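Local coordinates for pectate lyase (Erwinia chrysanthemi, PDB 1RU4), which cleaves the alpha-1,4-galacturonan chains of pectate by beta-elimination and is built on a right-handed parallel beta-helix, at residues Tyr116-Gly121 / Thr140-Ala145; Leu7-Ser12 / Ala87-Ala92; Tyr108-Thr113 / Val122-Ala127; Lys14-Val19 / Leu50-Pro55. One frame throughout, in Å; residues are numbered along the deposited sequence.

Contact 1 (Tyr116-Gly121 / Thr140-Ala145)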
loop_
_atom_site.group_PDB
_atom_site.type_symbol
_atom_site.label_atom_id
_atom_site.label_comp_id
_atom_site.label_asym_id
_atom_site.label_seq_id
_atom_site.Cartn_x
_atom_site.Cartn_y
_atom_site.Cartn_z
ATOM N N TYR A 116 -7.763 1.181 16.969
ATOM C CA TYR A 116 -6.655 0.452 17.583
ATOM C C TYR A 116 -6.570 -1.048 17.312
ATOM O O TYR A 116 -6.297 -1.840 18.217
ATOM C CB TYR A 116 -6.602 0.733 19.092
ATOM C CG TYR A 116 -6.232 2.161 19.433
ATOM C CD1 TYR A 116 -7.211 3.092 19.783
ATOM C CD2 TYR A 116 -4.904 2.584 19.393
ATOM C CE1 TYR A 116 -6.875 4.412 20.083
ATOM C CE2 TYR A 116 -4.558 3.902 19.690
ATOM C CZ TYR A 116 -5.549 4.808 20.033
ATOM O OH TYR A 116 -5.215 6.111 20.321
ATOM N N TRP A 117 -6.818 -1.434 16.065
ATOM C CA TRP A 117 -6.610 -2.815 15.643
ATOM C C TRP A 117 -5.175 -2.918 15.140
ATOM O O TRP A 117 -4.620 -1.940 14.637
ATOM C CB TRP A 117 -7.570 -3.197 14.512
ATOM C CG TRP A 117 -8.966 -3.441 14.973
ATOM C CD1 TRP A 117 -9.958 -2.513 15.109
ATOM C CD2 TRP A 117 -9.524 -4.690 15.399
ATOM N NE1 TRP A 117 -11.095 -3.104 15.601
ATOM C CE2 TRP A 117 -10.858 -4.440 15.789
ATOM C CE3 TRP A 117 -9.024 -5.996 15.490
ATOM C CZ2 TRP A 117 -11.704 -5.449 16.267
ATOM C CZ3 TRP A 117 -9.866 -7.003 15.965
ATOM C CH2 TRP A 117 -11.191 -6.721 16.347
ATOM N N TYR A 118 -4.571 -4.092 15.290
ATOM C CA TYR A 118 -3.218 -4.307 14.789
ATOM C C TYR A 118 -3.156 -5.655 14.074
ATOM O O TYR A 118 -3.112 -6.706 14.711
ATOM C CB TYR A 118 -2.193 -4.246 15.933
ATOM C CG TYR A 118 -0.782 -3.952 15.467
ATOM C CD1 TYR A 118 -0.155 -2.756 15.806
ATOM C CD2 TYR A 118 -0.094 -4.848 14.646
ATOM C CE1 TYR A 118 1.121 -2.451 15.332
ATOM C CE2 TYR A 118 1.181 -4.555 14.165
ATOM C CZ TYR A 118 1.779 -3.351 14.510
ATOM O OH TYR A 118 3.022 -3.033 14.009
ATOM N N PHE A 119 -3.184 -5.606 12.743
ATOM C CA PHE A 119 -3.137 -6.806 11.906
ATOM C C PHE A 119 -1.711 -7.090 11.445
ATOM O O PHE A 119 -0.993 -6.172 11.057
ATOM C CB PHE A 119 -4.015 -6.622 10.661
ATOM C CG PHE A 119 -5.480 -6.456 10.954
ATOM C CD1 PHE A 119 -6.020 -5.193 11.169
ATOM C CD2 PHE A 119 -6.330 -7.561 10.973
ATOM C CE1 PHE A 119 -7.385 -5.026 11.399
ATOM C CE2 PHE A 119 -7.696 -7.406 11.202
ATOM C CZ PHE A 119 -8.223 -6.136 11.415
ATOM N N LYS A 120 -1.316 -8.361 11.454
ATOM C CA LYS A 120 0.015 -8.744 10.983
ATOM C C LYS A 120 0.008 -10.118 10.316
ATOM O O LYS A 120 -0.473 -11.093 10.892
ATOM C CB LYS A 120 1.029 -8.714 12.134
ATOM C CG LYS A 120 2.473 -8.915 11.691
ATOM C CD LYS A 120 3.453 -8.717 12.838
ATOM C CE LYS A 120 4.887 -8.860 12.352
ATOM N NZ LYS A 120 5.887 -8.621 13.439
ATOM N N GLY A 121 0.510 -10.178 9.086
ATOM C CA GLY A 121 0.598 -11.442 8.367
ATOM C C GLY A 121 -0.720 -11.984 7.845
ATOM O O GLY A 121 -0.857 -13.188 7.619
ATOM N N THR A 140 -3.452 -0.401 12.509
ATOM C CA THR A 140 -2.194 -0.721 11.846
ATOM C C THR A 140 -2.318 -2.015 11.057
ATOM O O THR A 140 -2.907 -2.987 11.528
ATOM C CB THR A 140 -1.036 -0.850 12.857
ATOM O OG1 THR A 140 -0.916 0.368 13.604
ATOM C CG2 THR A 140 0.281 -1.119 12.132
ATOM N N PHE A 141 -1.787 -1.997 9.838
ATOM C CA PHE A 141 -1.785 -3.164 8.963
ATOM C C PHE A 141 -0.334 -3.410 8.580
ATOM O O PHE A 141 0.226 -2.685 7.756
ATOM C CB PHE A 141 -2.632 -2.897 7.709
ATOM C CG PHE A 141 -4.064 -2.539 8.009
ATOM C CD1 PHE A 141 -4.409 -1.237 8.360
ATOM C CD2 PHE A 141 -5.061 -3.512 7.977
ATOM C CE1 PHE A 141 -5.727 -0.908 8.681
ATOM C CE2 PHE A 141 -6.381 -3.192 8.297
ATOM C CZ PHE A 141 -6.712 -1.887 8.651
ATOM N N GLU A 142 0.281 -4.409 9.207
ATOM C CA GLU A 142 1.691 -4.706 8.977
ATOM C C GLU A 142 1.890 -6.055 8.302
ATOM O O GLU A 142 1.360 -7.066 8.755
ATOM C CB GLU A 142 2.475 -4.674 10.298
ATOM C CG GLU A 142 3.967 -4.960 10.115
ATOM C CD GLU A 142 4.772 -4.966 11.409
ATOM O OE1 GLU A 142 4.179 -4.984 12.507
ATOM O OE2 GLU A 142 6.017 -4.963 11.322
ATOM N N ASN A 143 2.683 -6.067 7.232
ATOM C CA ASN A 143 2.965 -7.288 6.482
ATOM C C ASN A 143 1.657 -7.990 6.104
ATOM O O ASN A 143 1.474 -9.186 6.350
ATOM C CB ASN A 143 3.877 -8.218 7.293
ATOM C CG ASN A 143 4.416 -9.377 6.468
ATOM O OD1 ASN A 143 4.528 -9.286 5.244
ATOM N ND2 ASN A 143 4.762 -10.470 7.138
ATOM N N THR A 144 0.735 -7.204 5.551
ATOM C CA THR A 144 -0.558 -7.704 5.095
ATOM C C THR A 144 -0.645 -7.612 3.572
ATOM O O THR A 144 0.243 -7.052 2.926
ATOM C CB THR A 144 -1.736 -6.903 5.716
ATOM O OG1 THR A 144 -1.635 -5.519 5.350
ATOM C CG2 THR A 144 -1.733 -7.029 7.232
ATOM N N ALA A 145 -1.704 -8.178 3.000
ATOM C CA ALA A 145 -1.907 -8.119 1.555
ATOM C C ALA A 145 -3.383 -8.116 1.189
ATOM O O ALA A 145 -4.207 -8.725 1.872
ATOM C CB ALA A 145 -1.191 -9.273 0.860
HETATM O O HOH W 1 -2.921 0.018 15.717
HETATM O O HOH W 2 5.684 -6.026 14.594
HETATM O O HOH W 3 7.904 -7.486 11.636
#
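With CG anti to the backbone N in both Y118 (chi1 -159°) and E142 (chi1 -179°), the two side chains leave the same face of a parallel strand pair and cross, so that Y118 OH donates to E142 OE1 at 2.7 Å. The hydroxyl approaches from above the carboxylate plane, whereas OE1 lies at the phenol ring's edge. T140 covers one face of that ring, its CG2 sitting 3.8 Å from the Y118 centroid in a CH-pi contact. K120 runs extended alongside E142, but K120 NZ stays 4.1 Å from E142 OE1; two waters bridge the groups, and S9 O also accepts from NZ. On the other face the F119 and F141 rings lie nearly parallel yet slid apart, F119 CD1 being 3.5 Å from F141 CE2. Backbone bonds such as E142 N to F119 O join these coils. E142 OE1 thus accepts from a phenol and a water, and the lysine charge, reached through water, probably helps keep the carboxylate ionised.

Contact 2 (Leu7-Ser12 / Ala87-Ala92)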
loop_
_atom_site.group_PDB
_atom_site.type_symbol
_atom_site.label_atom_id
_atom_site.label_comp_id
_atom_site.label_asym_id
_atom_site.label_seq_id
_atom_site.Cartn_x
_atom_site.Cartn_y
_atom_site.Cartn_z
ATOM N N LEU A 7 6.499 -17.580 18.088
ATOM C CA LEU A 7 5.095 -17.991 18.045
ATOM C C LEU A 7 4.146 -16.827 17.769
ATOM O O LEU A 7 3.301 -16.914 16.878
ATOM C CB LEU A 7 4.696 -18.668 19.361
ATOM C CG LEU A 7 3.222 -19.061 19.516
ATOM C CD1 LEU A 7 2.869 -20.176 18.544
ATOM C CD2 LEU A 7 2.950 -19.502 20.946
ATOM N N THR A 8 4.304 -15.739 18.519
ATOM C CA THR A 8 3.417 -14.582 18.403
ATOM C C THR A 8 3.853 -13.533 17.382
ATOM O O THR A 8 3.339 -12.411 17.382
ATOM C CB THR A 8 3.204 -13.894 19.760
ATOM O OG1 THR A 8 4.454 -13.381 20.237
ATOM C CG2 THR A 8 2.631 -14.877 20.778
ATOM N N SER A 9 4.825 -13.885 16.545
ATOM C CA SER A 9 5.254 -13.020 15.451
ATOM C C SER A 9 5.643 -11.597 15.873
ATOM O O SER A 9 5.282 -10.625 15.208
ATOM C CB SER A 9 4.155 -12.976 14.385
ATOM O OG SER A 9 3.806 -14.288 13.980
ATOM N N GLY A 10 6.369 -11.487 16.982
ATOM C CA GLY A 10 6.837 -10.191 17.449
ATOM C C GLY A 10 5.912 -9.438 18.388
ATOM O O GLY A 10 6.277 -8.380 18.907
ATOM N N ILE A 11 4.729 -9.991 18.632
ATOM C CA ILE A 11 3.724 -9.341 19.468
ATOM C C ILE A 11 3.808 -9.721 20.948
ATOM O O ILE A 11 3.936 -10.895 21.291
ATOM C CB ILE A 11 2.304 -9.655 18.933
ATOM C CG1 ILE A 11 2.120 -9.022 17.550
ATOM C CG2 ILE A 11 1.237 -9.168 19.909
ATOM C CD1 ILE A 11 0.882 -9.501 16.812
ATOM N N SER A 12 3.754 -8.711 21.816
ATOM C CA SER A 12 3.715 -8.920 23.264
ATOM C C SER A 12 2.262 -8.830 23.717
ATOM O O SER A 12 1.608 -7.807 23.511
ATOM C CB SER A 12 4.543 -7.856 23.990
ATOM O OG SER A 12 5.926 -8.013 23.736
ATOM N N ALA A 87 0.492 -16.914 13.155
ATOM C CA ALA A 87 1.565 -17.395 14.023
ATOM C C ALA A 87 2.886 -17.661 13.310
ATOM O O ALA A 87 2.909 -17.955 12.115
ATOM C CB ALA A 87 1.114 -18.652 14.753
ATOM N N ASN A 88 3.978 -17.564 14.068
ATOM C CA ASN A 88 5.324 -17.860 13.576
ATOM C C ASN A 88 5.672 -17.155 12.268
ATOM O O ASN A 88 6.359 -17.713 11.410
ATOM C CB ASN A 88 5.506 -19.375 13.433
ATOM C CG ASN A 88 5.529 -20.083 14.772
ATOM O OD1 ASN A 88 6.585 -20.229 15.389
ATOM N ND2 ASN A 88 4.364 -20.514 15.234
ATOM N N CYS A 89 5.191 -15.922 12.130
ATOM C CA CYS A 89 5.409 -15.118 10.933
ATOM C C CYS A 89 5.009 -15.811 9.634
ATOM O O CYS A 89 5.615 -15.603 8.579
ATOM C CB CYS A 89 6.844 -14.583 10.901
ATOM S SG CYS A 89 7.025 -13.296 12.176
ATOM N N GLY A 90 3.960 -16.625 9.735
ATOM C CA GLY A 90 3.384 -17.278 8.574
ATOM C C GLY A 90 2.348 -16.371 7.929
ATOM O O GLY A 90 2.345 -15.154 8.157
ATOM N N ARG A 91 1.452 -16.963 7.143
ATOM C CA ARG A 91 0.421 -16.203 6.436
ATOM C C ARG A 91 -0.970 -16.772 6.696
ATOM O O ARG A 91 -1.165 -17.987 6.646
ATOM C CB ARG A 91 0.670 -16.246 4.923
ATOM C CG ARG A 91 2.091 -15.918 4.489
ATOM C CD ARG A 91 2.468 -14.490 4.820
ATOM N NE ARG A 91 1.741 -13.510 4.019
ATOM C CZ ARG A 91 1.840 -12.195 4.190
ATOM N NH1 ARG A 91 2.631 -11.710 5.136
ATOM N NH2 ARG A 91 1.164 -11.365 3.407
ATOM N N ALA A 92 -1.929 -15.889 6.965
ATOM C CA ALA A 92 -3.329 -16.279 7.114
ATOM C C ALA A 92 -4.127 -15.558 6.032
ATOM O O ALA A 92 -4.222 -14.326 6.029
ATOM C CB ALA A 92 -3.854 -15.909 8.501
#
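S9 reaches across to C89 and touches it with every side-chain atom. Its CB packs 3.6 Å from C89 SG, the sulfur that forms the disulfide with C3. One bond further out, OG lies beside the backbone N and anti to the carbonyl carbon (chi1 -54°), which presents it to the turning backbone of 87-92: C89 N donates to S9 OG at 2.8 Å, and OG in turn bonds to A86 O. The hydroxyl is therefore gripped by two backbone groups at the place where that chain bends. A second tie comes from N88 N, which donates to L7 O at 3.0 Å, from well above the carbonyl plane. S9 and G10 occupy the central positions of a type I' turn, closed by I11 N to T8 O at 3.1 Å and braced by T8 OG1, which donates to I11 O in the carbonyl plane at 2.7 Å. In the fold, 87-92 is the corner between strands 82-86 and 92-95, while the N-terminal loop lies over strands 16-19, 50-53 and 82-86: L7 packs on Y18 and L52, T8 on I16 and L50, and I11 on Y83 and A85.

Contact 3 (Tyr108-Thr113 / Val122-Ala127)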
loop_
_atom_site.group_PDB
_atom_site.type_symbol
_atom_site.label_atom_id
_atom_site.label_comp_id
_atom_site.label_asym_id
_atom_site.label_seq_id
_atom_site.Cartn_x
_atom_site.Cartn_y
_atom_site.Cartn_z
ATOM N N TYR A 108 -17.397 -5.398 1.538
ATOM C CA TYR A 108 -15.965 -5.363 1.808
ATOM C C TYR A 108 -15.549 -6.708 2.396
ATOM O O TYR A 108 -16.398 -7.503 2.806
ATOM C CB TYR A 108 -15.647 -4.261 2.825
ATOM C CG TYR A 108 -16.388 -2.964 2.598
ATOM C CD1 TYR A 108 -17.175 -2.406 3.605
ATOM C CD2 TYR A 108 -16.315 -2.299 1.375
ATOM C CE1 TYR A 108 -17.869 -1.220 3.403
ATOM C CE2 TYR A 108 -17.008 -1.107 1.160
ATOM C CZ TYR A 108 -17.782 -0.575 2.181
ATOM O OH TYR A 108 -18.470 0.602 1.985
ATOM N N GLY A 109 -14.248 -6.977 2.397
ATOM C CA GLY A 109 -13.743 -8.156 3.078
ATOM C C GLY A 109 -13.721 -7.828 4.562
ATOM O O GLY A 109 -14.534 -8.341 5.339
ATOM N N PHE A 110 -12.793 -6.956 4.948
ATOM C CA PHE A 110 -12.699 -6.455 6.321
ATOM C C PHE A 110 -13.268 -5.035 6.375
ATOM O O PHE A 110 -12.766 -4.138 5.701
ATOM C CB PHE A 110 -11.238 -6.400 6.793
ATOM C CG PHE A 110 -10.618 -7.743 7.087
ATOM C CD1 PHE A 110 -11.309 -8.933 6.868
ATOM C CD2 PHE A 110 -9.321 -7.809 7.591
ATOM C CE1 PHE A 110 -10.716 -10.165 7.147
ATOM C CE2 PHE A 110 -8.719 -9.033 7.874
ATOM C CZ PHE A 110 -9.417 -10.215 7.652
ATOM N N TYR A 111 -14.319 -4.834 7.165
ATOM C CA TYR A 111 -14.890 -3.503 7.359
ATOM C C TYR A 111 -14.464 -3.052 8.755
ATOM O O TYR A 111 -15.001 -3.519 9.760
ATOM C CB TYR A 111 -16.418 -3.564 7.243
ATOM C CG TYR A 111 -17.146 -2.232 7.327
ATOM C CD1 TYR A 111 -18.448 -2.171 7.821
ATOM C CD2 TYR A 111 -16.554 -1.045 6.888
ATOM C CE1 TYR A 111 -19.148 -0.968 7.875
ATOM C CE2 TYR A 111 -17.251 0.172 6.939
ATOM C CZ TYR A 111 -18.547 0.196 7.432
ATOM O OH TYR A 111 -19.250 1.381 7.487
ATOM N N VAL A 112 -13.458 -2.184 8.809
ATOM C CA VAL A 112 -12.892 -1.747 10.084
ATOM C C VAL A 112 -13.465 -0.406 10.534
ATOM O O VAL A 112 -13.052 0.651 10.059
ATOM C CB VAL A 112 -11.343 -1.668 10.007
ATOM C CG1 VAL A 112 -10.752 -1.339 11.373
ATOM C CG2 VAL A 112 -10.773 -2.986 9.491
ATOM N N THR A 113 -14.433 -0.463 11.447
ATOM C CA THR A 113 -15.075 0.743 11.966
ATOM C C THR A 113 -14.528 1.126 13.336
ATOM O O THR A 113 -14.654 2.276 13.764
ATOM C CB THR A 113 -16.605 0.569 12.072
ATOM O OG1 THR A 113 -16.910 -0.449 13.036
ATOM C CG2 THR A 113 -17.188 0.174 10.730
ATOM N N VAL A 122 -1.674 -11.085 7.620
ATOM C CA VAL A 122 -3.015 -11.450 7.167
ATOM C C VAL A 122 -3.280 -10.931 5.750
ATOM O O VAL A 122 -2.800 -9.863 5.375
ATOM C CB VAL A 122 -4.076 -10.869 8.136
ATOM C CG1 VAL A 122 -5.482 -11.156 7.642
ATOM C CG2 VAL A 122 -3.871 -11.441 9.537
ATOM N N GLU A 123 -4.022 -11.709 4.962
ATOM C CA GLU A 123 -4.387 -11.317 3.601
ATOM C C GLU A 123 -5.893 -11.384 3.382
ATOM O O GLU A 123 -6.585 -12.180 4.016
ATOM C CB GLU A 123 -3.702 -12.220 2.567
ATOM C CG GLU A 123 -2.180 -12.237 2.638
ATOM C CD GLU A 123 -1.529 -12.997 1.488
ATOM O OE1 GLU A 123 -2.244 -13.555 0.627
ATOM O OE2 GLU A 123 -0.283 -13.034 1.445
ATOM N N VAL A 124 -6.391 -10.538 2.485
ATOM C CA VAL A 124 -7.799 -10.551 2.091
ATOM C C VAL A 124 -7.858 -10.720 0.577
ATOM O O VAL A 124 -7.205 -9.978 -0.166
ATOM C CB VAL A 124 -8.532 -9.239 2.470
ATOM C CG1 VAL A 124 -9.978 -9.275 1.967
ATOM C CG2 VAL A 124 -8.513 -9.036 3.975
ATOM N N THR A 125 -8.637 -11.697 0.127
ATOM C CA THR A 125 -8.780 -11.966 -1.298
ATOM C C THR A 125 -10.215 -12.349 -1.655
ATOM O O THR A 125 -10.959 -12.870 -0.822
ATOM C CB THR A 125 -7.789 -13.078 -1.762
ATOM O OG1 THR A 125 -7.771 -13.143 -3.194
ATOM C CG2 THR A 125 -8.188 -14.441 -1.202
ATOM N N ARG A 126 -10.594 -12.045 -2.894
ATOM C CA ARG A 126 -11.914 -12.343 -3.454
ATOM C C ARG A 126 -13.104 -11.756 -2.694
ATOM O O ARG A 126 -14.184 -12.350 -2.650
ATOM C CB ARG A 126 -12.089 -13.853 -3.682
ATOM C CG ARG A 126 -11.031 -14.443 -4.609
ATOM C CD ARG A 126 -11.501 -15.718 -5.292
ATOM N NE ARG A 126 -11.765 -16.806 -4.354
ATOM C CZ ARG A 126 -12.304 -17.971 -4.698
ATOM N NH1 ARG A 126 -12.645 -18.205 -5.958
ATOM N NH2 ARG A 126 -12.480 -18.914 -3.784
ATOM N N ALA A 127 -12.900 -10.578 -2.108
ATOM C CA ALA A 127 -13.982 -9.841 -1.460
ATOM C C ALA A 127 -14.935 -9.319 -2.537
ATOM O O ALA A 127 -14.520 -9.074 -3.674
ATOM C CB ALA A 127 -13.422 -8.681 -0.643
#
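F110 and V124 form the close-packed part of this contact, a methyl set squarely on an aromatic face. V124 CG2 lies 3.7 Å from the centroid of the F110 ring and only 3° off its normal, so it is almost equally distant from all six carbons. The other methyl of V124 is turned anti to the backbone N (chi1 177°), which carries CG1 to within 4.1 Å of G109 CA. Just before F110, the bare backbone of G109 lets A127 come close, with A127 CB 3.6 Å from G109 N. V122 contributes less: its CG1 reaches F110 CE2 at 3.9 Å, meeting the ring obliquely.

No hydrogen bond crosses between the segments, and the packing thins toward their outer sides. Y108 offers A127 little more than its carbonyl carbon, and its ring stacks with Y133 and turns back along its own segment to one face of Y111, whose opposite face carries T113 CG2. E123 points away and pairs with R91, as R126 does with D95. Strands 110-112 and 122-125 belong to different parallel sheets of the beta-helix, with strand 117-120 between them in sequence. Their side chains meet across its interior, where F110 also touches F72 and F94 and V124 packs on F146 of strand 145-147.

Contact 4 (Lys14-Val19 / Leu50-Pro55)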
loop_
_atom_site.group_PDB
_atom_site.type_symbol
_atom_site.label_atom_id
_atom_site.label_comp_id
_atom_site.label_asym_id
_atom_site.label_seq_id
_atom_site.Cartn_x
_atom_site.Cartn_y
_atom_site.Cartn_z
ATOM N N LYS A 14 -0.953 -10.305 26.756
ATOM C CA LYS A 14 -1.307 -10.910 28.038
ATOM C C LYS A 14 -2.217 -12.127 27.888
ATOM O O LYS A 14 -2.419 -12.877 28.844
ATOM C CB LYS A 14 -1.992 -9.878 28.938
ATOM C CG LYS A 14 -3.324 -9.367 28.400
ATOM C CD LYS A 14 -3.951 -8.346 29.340
ATOM C CE LYS A 14 -5.262 -7.815 28.779
ATOM N NZ LYS A 14 -5.863 -6.773 29.658
ATOM N N ARG A 15 -2.760 -12.323 26.689
ATOM C CA ARG A 15 -3.693 -13.416 26.442
ATOM C C ARG A 15 -3.740 -13.785 24.963
ATOM O O ARG A 15 -3.886 -12.920 24.100
ATOM C CB ARG A 15 -5.090 -13.017 26.930
ATOM C CG ARG A 15 -6.214 -13.979 26.563
ATOM C CD ARG A 15 -6.124 -15.292 27.311
ATOM N NE ARG A 15 -7.271 -16.145 27.011
ATOM C CZ ARG A 15 -7.658 -17.177 27.755
ATOM N NH1 ARG A 15 -6.992 -17.498 28.858
ATOM N NH2 ARG A 15 -8.723 -17.882 27.400
ATOM N N ILE A 16 -3.626 -15.080 24.685
ATOM C CA ILE A 16 -3.664 -15.590 23.320
ATOM C C ILE A 16 -4.900 -16.451 23.083
ATOM O O ILE A 16 -5.205 -17.349 23.871
ATOM C CB ILE A 16 -2.418 -16.452 23.004
ATOM C CG1 ILE A 16 -1.139 -15.647 23.241
ATOM C CG2 ILE A 16 -2.480 -16.967 21.565
ATOM C CD1 ILE A 16 0.133 -16.450 23.068
ATOM N N TYR A 17 -5.615 -16.155 22.003
ATOM C CA TYR A 17 -6.741 -16.976 21.570
ATOM C C TYR A 17 -6.287 -17.723 20.323
ATOM O O TYR A 17 -6.082 -17.118 19.267
ATOM C CB TYR A 17 -7.956 -16.108 21.234
ATOM C CG TYR A 17 -8.495 -15.325 22.405
ATOM C CD1 TYR A 17 -8.106 -14.005 22.621
ATOM C CD2 TYR A 17 -9.382 -15.910 23.308
ATOM C CE1 TYR A 17 -8.583 -13.285 23.710
ATOM C CE2 TYR A 17 -9.866 -15.200 24.404
ATOM C CZ TYR A 17 -9.461 -13.891 24.599
ATOM O OH TYR A 17 -9.924 -13.191 25.691
ATOM N N TYR A 18 -6.092 -19.032 20.456
ATOM C CA TYR A 18 -5.653 -19.861 19.340
ATOM C C TYR A 18 -6.803 -20.180 18.391
ATOM O O TYR A 18 -7.821 -20.757 18.792
ATOM C CB TYR A 18 -5.014 -21.152 19.848
ATOM C CG TYR A 18 -3.683 -20.958 20.540
ATOM C CD1 TYR A 18 -3.616 -20.540 21.869
ATOM C CD2 TYR A 18 -2.489 -21.232 19.874
ATOM C CE1 TYR A 18 -2.390 -20.403 22.520
ATOM C CE2 TYR A 18 -1.261 -21.100 20.513
ATOM C CZ TYR A 18 -1.218 -20.688 21.833
ATOM O OH TYR A 18 -0.003 -20.571 22.464
ATOM N N VAL A 19 -6.621 -19.806 17.129
ATOM C CA VAL A 19 -7.636 -19.970 16.097
ATOM C C VAL A 19 -7.079 -20.750 14.906
ATOM O O VAL A 19 -5.896 -20.649 14.584
ATOM C CB VAL A 19 -8.142 -18.577 15.624
ATOM C CG1 VAL A 19 -9.036 -18.700 14.392
ATOM C CG2 VAL A 19 -8.903 -17.894 16.750
ATOM N N LEU A 50 -4.539 -11.043 21.895
ATOM C CA LEU A 50 -4.178 -11.479 20.550
ATOM C C LEU A 50 -4.965 -12.667 20.012
ATOM O O LEU A 50 -5.059 -13.716 20.654
ATOM C CB LEU A 50 -2.678 -11.810 20.513
ATOM C CG LEU A 50 -2.087 -12.652 19.374
ATOM C CD1 LEU A 50 -2.124 -11.901 18.050
ATOM C CD2 LEU A 50 -0.656 -13.026 19.722
ATOM N N ILE A 51 -5.518 -12.493 18.815
ATOM C CA ILE A 51 -6.145 -13.592 18.093
ATOM C C ILE A 51 -5.032 -14.172 17.218
ATOM O O ILE A 51 -4.623 -13.563 16.222
ATOM C CB ILE A 51 -7.319 -13.102 17.204
ATOM C CG1 ILE A 51 -8.414 -12.479 18.075
ATOM C CG2 ILE A 51 -7.886 -14.263 16.389
ATOM C CD1 ILE A 51 -9.602 -11.961 17.293
ATOM N N LEU A 52 -4.494 -15.310 17.641
ATOM C CA LEU A 52 -3.389 -15.948 16.936
ATOM C C LEU A 52 -3.902 -16.980 15.938
ATOM O O LEU A 52 -4.485 -18.000 16.316
ATOM C CB LEU A 52 -2.431 -16.601 17.933
ATOM C CG LEU A 52 -1.099 -17.099 17.372
ATOM C CD1 LEU A 52 -0.280 -15.923 16.863
ATOM C CD2 LEU A 52 -0.337 -17.853 18.451
ATOM N N LEU A 53 -3.677 -16.695 14.661
ATOM C CA LEU A 53 -4.161 -17.531 13.573
ATOM C C LEU A 53 -3.152 -18.577 13.115
ATOM O O LEU A 53 -2.000 -18.258 12.823
ATOM C CB LEU A 53 -4.528 -16.647 12.378
ATOM C CG LEU A 53 -5.508 -15.498 12.642
ATOM C CD1 LEU A 53 -5.486 -14.516 11.483
ATOM C CD2 LEU A 53 -6.909 -16.045 12.860
ATOM N N LYS A 54 -3.588 -19.829 13.046
ATOM C CA LYS A 54 -2.756 -20.880 12.475
ATOM C C LYS A 54 -2.598 -20.536 10.995
ATOM O O LYS A 54 -3.573 -20.166 10.336
ATOM C CB LYS A 54 -3.447 -22.238 12.615
ATOM C CG LYS A 54 -2.666 -23.404 12.036
ATOM C CD LYS A 54 -3.497 -24.673 12.050
ATOM C CE LYS A 54 -2.774 -25.821 11.365
ATOM N NZ LYS A 54 -3.627 -27.038 11.297
ATOM N N PRO A 55 -1.364 -20.599 10.464
ATOM C CA PRO A 55 -1.168 -20.281 9.045
ATOM C C PRO A 55 -2.043 -21.176 8.164
ATOM O O PRO A 55 -2.159 -22.378 8.409
ATOM C CB PRO A 55 0.318 -20.564 8.838
ATOM C CG PRO A 55 0.910 -20.203 10.170
ATOM C CD PRO A 55 -0.072 -20.835 11.134
#
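Y18 and L52 lie side by side, L52 CD2 coming obliquely to Y18 CE2 at 4.0 Å, while one face of the Y18 ring is covered by I16 CG2 from two residues earlier, and F32 makes an edge-to-face contact with it. Y17, on the other side of the sheet, has L50 O at its ring edge, 3.6 Å from Y17 CD1, and its hydroxyl bonds to E49. I16 also rests its CG2 3.7 Å from L52 CB, the two side chains pointing the same way. These are the first two strands of the right-handed beta-helix, paired in parallel and in register from I16 with L50 to V19 with L53, though twisted by 28° against each other. Five backbone bonds zip them together, starting with L50 N to R15 O at 3.0 Å and ending with K54 N to V19 O at 2.9 Å. On the Y17 face, V19 spreads its two methyls: CG1, anti to the backbone N (chi1 171°), lies 3.7 Å from L53 CD2, and V19 CG2 meets I51 CG2 at 3.8 Å. Helix 38-44, from the connection between the strands, packs against this apolar face, A41 touching V19 and I51, A44 reaching Y17 and F38 reaching L53. I51 and L53 carry the pairing on into strand 82-86.

Overall arrangement
The four contacts build the N-terminal end of one beta-helix. Along the chain, contact 4 is nested inside the loop closed by contact 2, and their centres are about 9 Å apart; contacts 1 and 3 follow, their segments alternating. Strands 16-19, 50-53, 82-86, 117-120 and 140-142 stack in that order, so contacts 4 and 1 are two steps of this stack, with centres about 14 Å apart and strand 82-86 between them. Centre to centre, contact 2 lies about 11 Å from contact 1, linked by backbone between A92 and G121, and contact 3 about 12 Å from it, spanning the interior between sheets. Strand stacking, covering loop and interior packing thus all act within the first coils.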